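Local coordinates for probable acylphosphatase (Bacillus subtilis, PDB 3BR8), which catalyses the hydrolysis of acyl phosphates to a carboxylate and inorganic phosphate, at residues Q3-V8 against S73-R78; A31-N36 against E43-G48. All blocks are in the same frame, centred on the assembly; numbering follows the deposited sequence. Where two conformers were deposited one is given.

Interaction 1: residues Q3-V8 against S73-R78; sequences QYRIIV and SVTESR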
# COMPACT_ATOMS: atom_id res chain seq x y z
N GLN A 3 2.17 2.32 11.75
CA GLN A 3 2.30 1.33 10.69
C GLN A 3 0.91 0.85 10.30
O GLN A 3 0.13 0.42 11.17
CB GLN A 3 3.16 0.15 11.16
CG GLN A 3 3.40 -0.94 10.11
CD GLN A 3 4.08 -2.19 10.67
OE1 GLN A 3 5.30 -2.27 10.74
NE2 GLN A 3 3.27 -3.19 11.04
N TYR A 4 0.60 0.89 9.00
CA TYR A 4 -0.60 0.23 8.49
C TYR A 4 -0.24 -1.03 7.73
O TYR A 4 0.67 -1.03 6.91
CB TYR A 4 -1.38 1.15 7.54
CG TYR A 4 -2.18 2.27 8.14
CD1 TYR A 4 -2.78 3.20 7.31
CD2 TYR A 4 -2.37 2.40 9.52
CE1 TYR A 4 -3.52 4.24 7.81
CE2 TYR A 4 -3.13 3.44 10.04
CZ TYR A 4 -3.69 4.36 9.17
OH TYR A 4 -4.44 5.39 9.68
N ARG A 5 -1.02 -2.08 7.98
CA ARG A 5 -1.05 -3.27 7.14
C ARG A 5 -2.33 -3.22 6.31
O ARG A 5 -3.43 -3.29 6.86
CB ARG A 5 -1.04 -4.52 8.00
CG ARG A 5 0.24 -4.75 8.72
CD ARG A 5 0.12 -6.01 9.53
NE ARG A 5 1.32 -6.31 10.27
CZ ARG A 5 1.46 -7.39 11.03
NH1 ARG A 5 0.46 -8.27 11.13
NH2 ARG A 5 2.59 -7.60 11.69
N ILE A 6 -2.17 -3.09 5.00
CA ILE A 6 -3.29 -2.91 4.08
C ILE A 6 -3.36 -4.10 3.14
O ILE A 6 -2.35 -4.48 2.55
CB ILE A 6 -3.12 -1.59 3.27
CG1 ILE A 6 -2.95 -0.38 4.21
CG2 ILE A 6 -4.27 -1.39 2.28
CD1 ILE A 6 -2.31 0.84 3.55
N ILE A 7 -4.54 -4.71 3.02
CA ILE A 7 -4.76 -5.76 2.02
C ILE A 7 -5.82 -5.27 1.05
O ILE A 7 -6.92 -4.85 1.47
CB ILE A 7 -5.18 -7.11 2.65
CG1 ILE A 7 -4.09 -7.63 3.60
CG2 ILE A 7 -5.46 -8.14 1.55
CD1 ILE A 7 -4.46 -8.87 4.40
N VAL A 8 -5.48 -5.28 -0.23
CA VAL A 8 -6.37 -4.80 -1.28
C VAL A 8 -6.86 -5.98 -2.11
O VAL A 8 -6.08 -6.86 -2.48
CB VAL A 8 -5.61 -3.82 -2.22
CG1 VAL A 8 -6.57 -3.12 -3.16
CG2 VAL A 8 -4.81 -2.79 -1.41
N SER A 73 -8.75 -3.67 3.46
CA SER A 73 -8.72 -3.90 4.90
C SER A 73 -7.46 -3.25 5.43
O SER A 73 -6.42 -3.31 4.78
CB SER A 73 -8.74 -5.39 5.23
OG SER A 73 -7.51 -6.01 4.90
N VAL A 74 -7.56 -2.60 6.58
CA VAL A 74 -6.42 -1.93 7.19
C VAL A 74 -6.38 -2.32 8.66
O VAL A 74 -7.41 -2.27 9.34
CB VAL A 74 -6.57 -0.38 7.11
CG1 VAL A 74 -5.31 0.32 7.64
CG2 VAL A 74 -6.87 0.08 5.69
N THR A 75 -5.22 -2.75 9.14
CA THR A 75 -4.96 -2.88 10.58
C THR A 75 -3.74 -2.03 10.94
O THR A 75 -2.86 -1.81 10.10
CB THR A 75 -4.73 -4.34 11.04
OG1 THR A 75 -3.56 -4.87 10.39
CG2 THR A 75 -5.94 -5.23 10.73
N GLU A 76 -3.68 -1.58 12.19
CA GLU A 76 -2.63 -0.63 12.57
C GLU A 76 -1.83 -1.01 13.82
O GLU A 76 -2.31 -1.74 14.69
CB GLU A 76 -3.22 0.77 12.73
CG GLU A 76 -4.22 0.90 13.87
CD GLU A 76 -4.73 2.30 14.04
OE1 GLU A 76 -5.32 2.84 13.08
OE2 GLU A 76 -4.56 2.86 15.14
N SER A 77 -0.61 -0.47 13.90
CA SER A 77 0.28 -0.67 15.04
C SER A 77 1.16 0.55 15.25
O SER A 77 1.57 1.21 14.29
CB SER A 77 1.15 -1.91 14.84
OG SER A 77 2.02 -2.10 15.95
N ARG A 78 1.45 0.85 16.51
CA ARG A 78 2.39 1.92 16.86
C ARG A 78 3.83 1.43 16.77
O ARG A 78 4.77 2.23 16.82
O HOH W 1 -5.00 -5.63 6.56
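Strands Gln-3 to Val-8 and Ser-73 to Ser-77 run antiparallel, their axes 4.6 Å apart at closest approach and 160° between their directions. Gln-3 with Ser-77, Arg-5 with Thr-75 and Ile-7 with Ser-73 are hydrogen-bonded pairs, each closed by two backbone bonds; the straightest, Arg-5 N to Thr-75 O (2.8 Å), has an N-H...O angle of 171°. Tyr-4 with Glu-76 and Ile-6 with Val-74 are the non-hydrogen-bonded pairs between them, and they put their side chains on one common face. There Val-74 CG1 sits over one face of the Tyr-4 ring, displaced toward its rim, in a CH-pi contact 4.0 Å from the centroid. With CG beside its own backbone N (chi1 -76°), the tyrosine crosses this methyl, while Glu-76 runs alongside the ring, CB lying 3.7 Å from Tyr-4 CD2. An alanine in place of Tyr-4 would probably leave Val-74 CG1 without its aromatic partner and open a gap beside Glu-76 CB. On the other face Thr-75 OG1 packs 3.5 Å from Arg-5 CB, and Ser-73 OG comes 3.4 Å from Ile-7 CB. One water links the two strands on this side: it donates to Arg-5 O (2.8 Å) and is hydrogen-bonded to Ser-73 OG. Beyond the pair, strand 2-9 bonds along its other edge to strand 42-48, whereas 68-77 is an outermost strand of the sheet. Helix 50-62 packs on the tyrosine face, bringing Leu-53 and Val-57 to Tyr-4 and Phe-56 to Ile-6.

Interaction 2: residues A31-N36 against E43-G48; sequences AGWVKN and EILAEG. With PO4 (phosphate ion), chain B.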
# COMPACT_ATOMS: atom_id res chain seq x y z
N ALA A 31 7.43 4.49 4.29
CA ALA A 31 8.36 3.37 4.17
C ALA A 31 7.62 2.04 4.31
O ALA A 31 6.57 1.97 4.95
CB ALA A 31 9.46 3.48 5.20
N GLY A 32 8.15 0.99 3.71
CA GLY A 32 7.51 -0.32 3.75
C GLY A 32 7.62 -1.02 2.41
O GLY A 32 8.66 -0.94 1.75
N TRP A 33 6.55 -1.70 2.00
CA TRP A 33 6.59 -2.47 0.77
C TRP A 33 5.19 -2.77 0.23
O TRP A 33 4.18 -2.63 0.92
CB TRP A 33 7.36 -3.80 0.95
CG TRP A 33 6.66 -4.82 1.84
CD1 TRP A 33 5.67 -5.71 1.46
CD2 TRP A 33 6.90 -5.07 3.23
NE1 TRP A 33 5.29 -6.48 2.54
CE2 TRP A 33 6.03 -6.11 3.63
CE3 TRP A 33 7.77 -4.51 4.17
CZ2 TRP A 33 6.01 -6.60 4.94
CZ3 TRP A 33 7.75 -4.99 5.47
CH2 TRP A 33 6.87 -6.03 5.84
N VAL A 34 5.18 -3.21 -1.03
CA VAL A 34 3.99 -3.71 -1.70
C VAL A 34 4.37 -5.05 -2.35
O VAL A 34 5.48 -5.22 -2.87
CB VAL A 34 3.42 -2.68 -2.72
CG1 VAL A 34 4.44 -2.36 -3.82
CG2 VAL A 34 2.11 -3.17 -3.31
N LYS A 35 3.44 -6.00 -2.33
CA LYS A 35 3.72 -7.36 -2.79
C LYS A 35 2.44 -8.02 -3.29
O LYS A 35 1.41 -7.94 -2.63
CB LYS A 35 4.31 -8.18 -1.63
CG LYS A 35 4.56 -9.66 -1.92
CD LYS A 35 5.20 -10.31 -0.71
CE LYS A 35 5.21 -11.82 -0.81
NZ LYS A 35 5.85 -12.44 0.41
N ASN A 36 2.53 -8.69 -4.43
CA ASN A 36 1.42 -9.50 -4.91
C ASN A 36 1.34 -10.82 -4.14
O ASN A 36 2.35 -11.50 -3.95
CB ASN A 36 1.59 -9.81 -6.40
CG ASN A 36 1.17 -8.65 -7.29
OD1 ASN A 36 0.59 -7.66 -6.84
ND2 ASN A 36 1.44 -8.80 -8.58
N GLU A 43 -0.69 -6.96 -0.82
CA GLU A 43 -0.36 -6.57 0.53
C GLU A 43 0.52 -5.31 0.51
O GLU A 43 1.40 -5.17 -0.34
CB GLU A 43 0.31 -7.72 1.31
CG GLU A 43 1.81 -7.84 1.15
CD GLU A 43 2.42 -8.89 2.05
OE1 GLU A 43 1.80 -9.96 2.23
OE2 GLU A 43 3.53 -8.65 2.57
N ILE A 44 0.24 -4.40 1.43
CA ILE A 44 0.97 -3.15 1.53
C ILE A 44 1.29 -2.91 3.00
O ILE A 44 0.37 -2.88 3.83
CB ILE A 44 0.14 -1.94 1.03
CG1 ILE A 44 -0.36 -2.12 -0.41
CG2 ILE A 44 0.96 -0.65 1.16
CD1 ILE A 44 -1.40 -1.07 -0.85
N LEU A 45 2.57 -2.77 3.32
CA LEU A 45 2.99 -2.33 4.65
C LEU A 45 3.48 -0.90 4.49
O LEU A 45 4.38 -0.65 3.68
CB LEU A 45 4.09 -3.24 5.18
CG LEU A 45 4.53 -3.11 6.64
CD1 LEU A 45 5.53 -1.97 6.87
CD2 LEU A 45 3.32 -3.03 7.56
N ALA A 46 2.89 0.03 5.24
CA ALA A 46 3.29 1.43 5.12
C ALA A 46 3.46 2.06 6.50
O ALA A 46 2.60 1.89 7.36
CB ALA A 46 2.28 2.20 4.30
N GLU A 47 4.54 2.81 6.68
CA GLU A 47 4.92 3.43 7.94
C GLU A 47 5.16 4.92 7.66
O GLU A 47 5.88 5.28 6.76
CB GLU A 47 6.20 2.81 8.53
CG GLU A 47 6.13 1.30 8.82
CD GLU A 47 7.38 0.73 9.50
OE1 GLU A 47 8.41 1.42 9.57
OE2 GLU A 47 7.32 -0.43 9.97
N GLY A 48 4.62 5.78 8.52
CA GLY A 48 4.86 7.22 8.38
C GLY A 48 3.89 8.01 9.24
O GLY A 48 3.19 7.44 10.09
P PO4 B . 0.99 -5.54 -11.18
O1 PO4 B . -0.40 -5.00 -10.82
O2 PO4 B . 1.18 -5.16 -12.63
O3 PO4 B . 0.95 -7.05 -11.00
O4 PO4 B . 2.01 -4.83 -10.31
O HOH W 2 5.10 -10.87 2.90
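Trp-33 lays its six-membered ring over Leu-45, whose CB lies 3.7 Å from the ring centroid and only 6° off the ring normal, a nearly centred CH-pi contact. Leu-45 CG continues the overlap, 3.8 Å from Trp-33 CH2. With chi1 at 69°, Trp-33 CG stands between the backbone N and the carbonyl carbon, and from there the indole extends over the neighbouring strand. Its N-H points at Glu-43: NE1 donates to OE2 at 2.8 Å and 171°, using the anti lone pair of an oxygen that lies nearly in the indole plane. Face contact and edge bond together would restrict the rotation of the ring. Glu-43 OE2 also accepts from a water that is itself held by Lys-35 NZ; the ammonium and OE2 are 4.9 Å apart, so the water bridges opposite charges not in direct contact. OE1 of the same carboxylate forms a salt bridge with Arg-37. Alongside, Lys-35 CB packs 3.8 Å from Glu-43 CG. On the opposite face Val-34 CG2 meets Ile-44 CG1 at 4.0 Å, where Val-21 of helix 17-27 touches both residues. Six backbone bonds join the antiparallel strands in the pairs Ala-31/Glu-47, Trp-33/Leu-45 and Lys-35/Glu-43. At Gly-32 the chain turns a corner, in a backbone conformation that would press a CB against the preceding carbonyl O as well as into Leu-45 O. Beyond the last paired residues, the active-site residue Asn-36 donates from ND2 to phosphate O3 (3.0 Å). Arg-18 NE and the backbone N atoms of Gly-14 to Phe-17 complete the anion site, so this beta hairpin carries at its end the asparagine of the acylphosphatase active site.

How the interactions relate
Interactions 1 and 2 are centred 9 Å apart in one five-stranded mixed sheet with the order 68-77, 2-9, 42-48, 31-36, 86-88. Interaction 1 pairs the first two of these strands and interaction 2 the third and fourth; the probable backbone bonds Tyr-4 N to Ala-46 O and Ile-6 N to Ile-44 O, both 2.8 Å, join them into a continuous sheet. Along the chain, interaction 2 is a local hairpin nested within the long span that interaction 1 closes. Helix 50-62 packs against residues of both. Interaction 1, which includes the outermost strand 68-77, is the more exposed contact, while the buried hairpin of interaction 2 leads to the phosphate site.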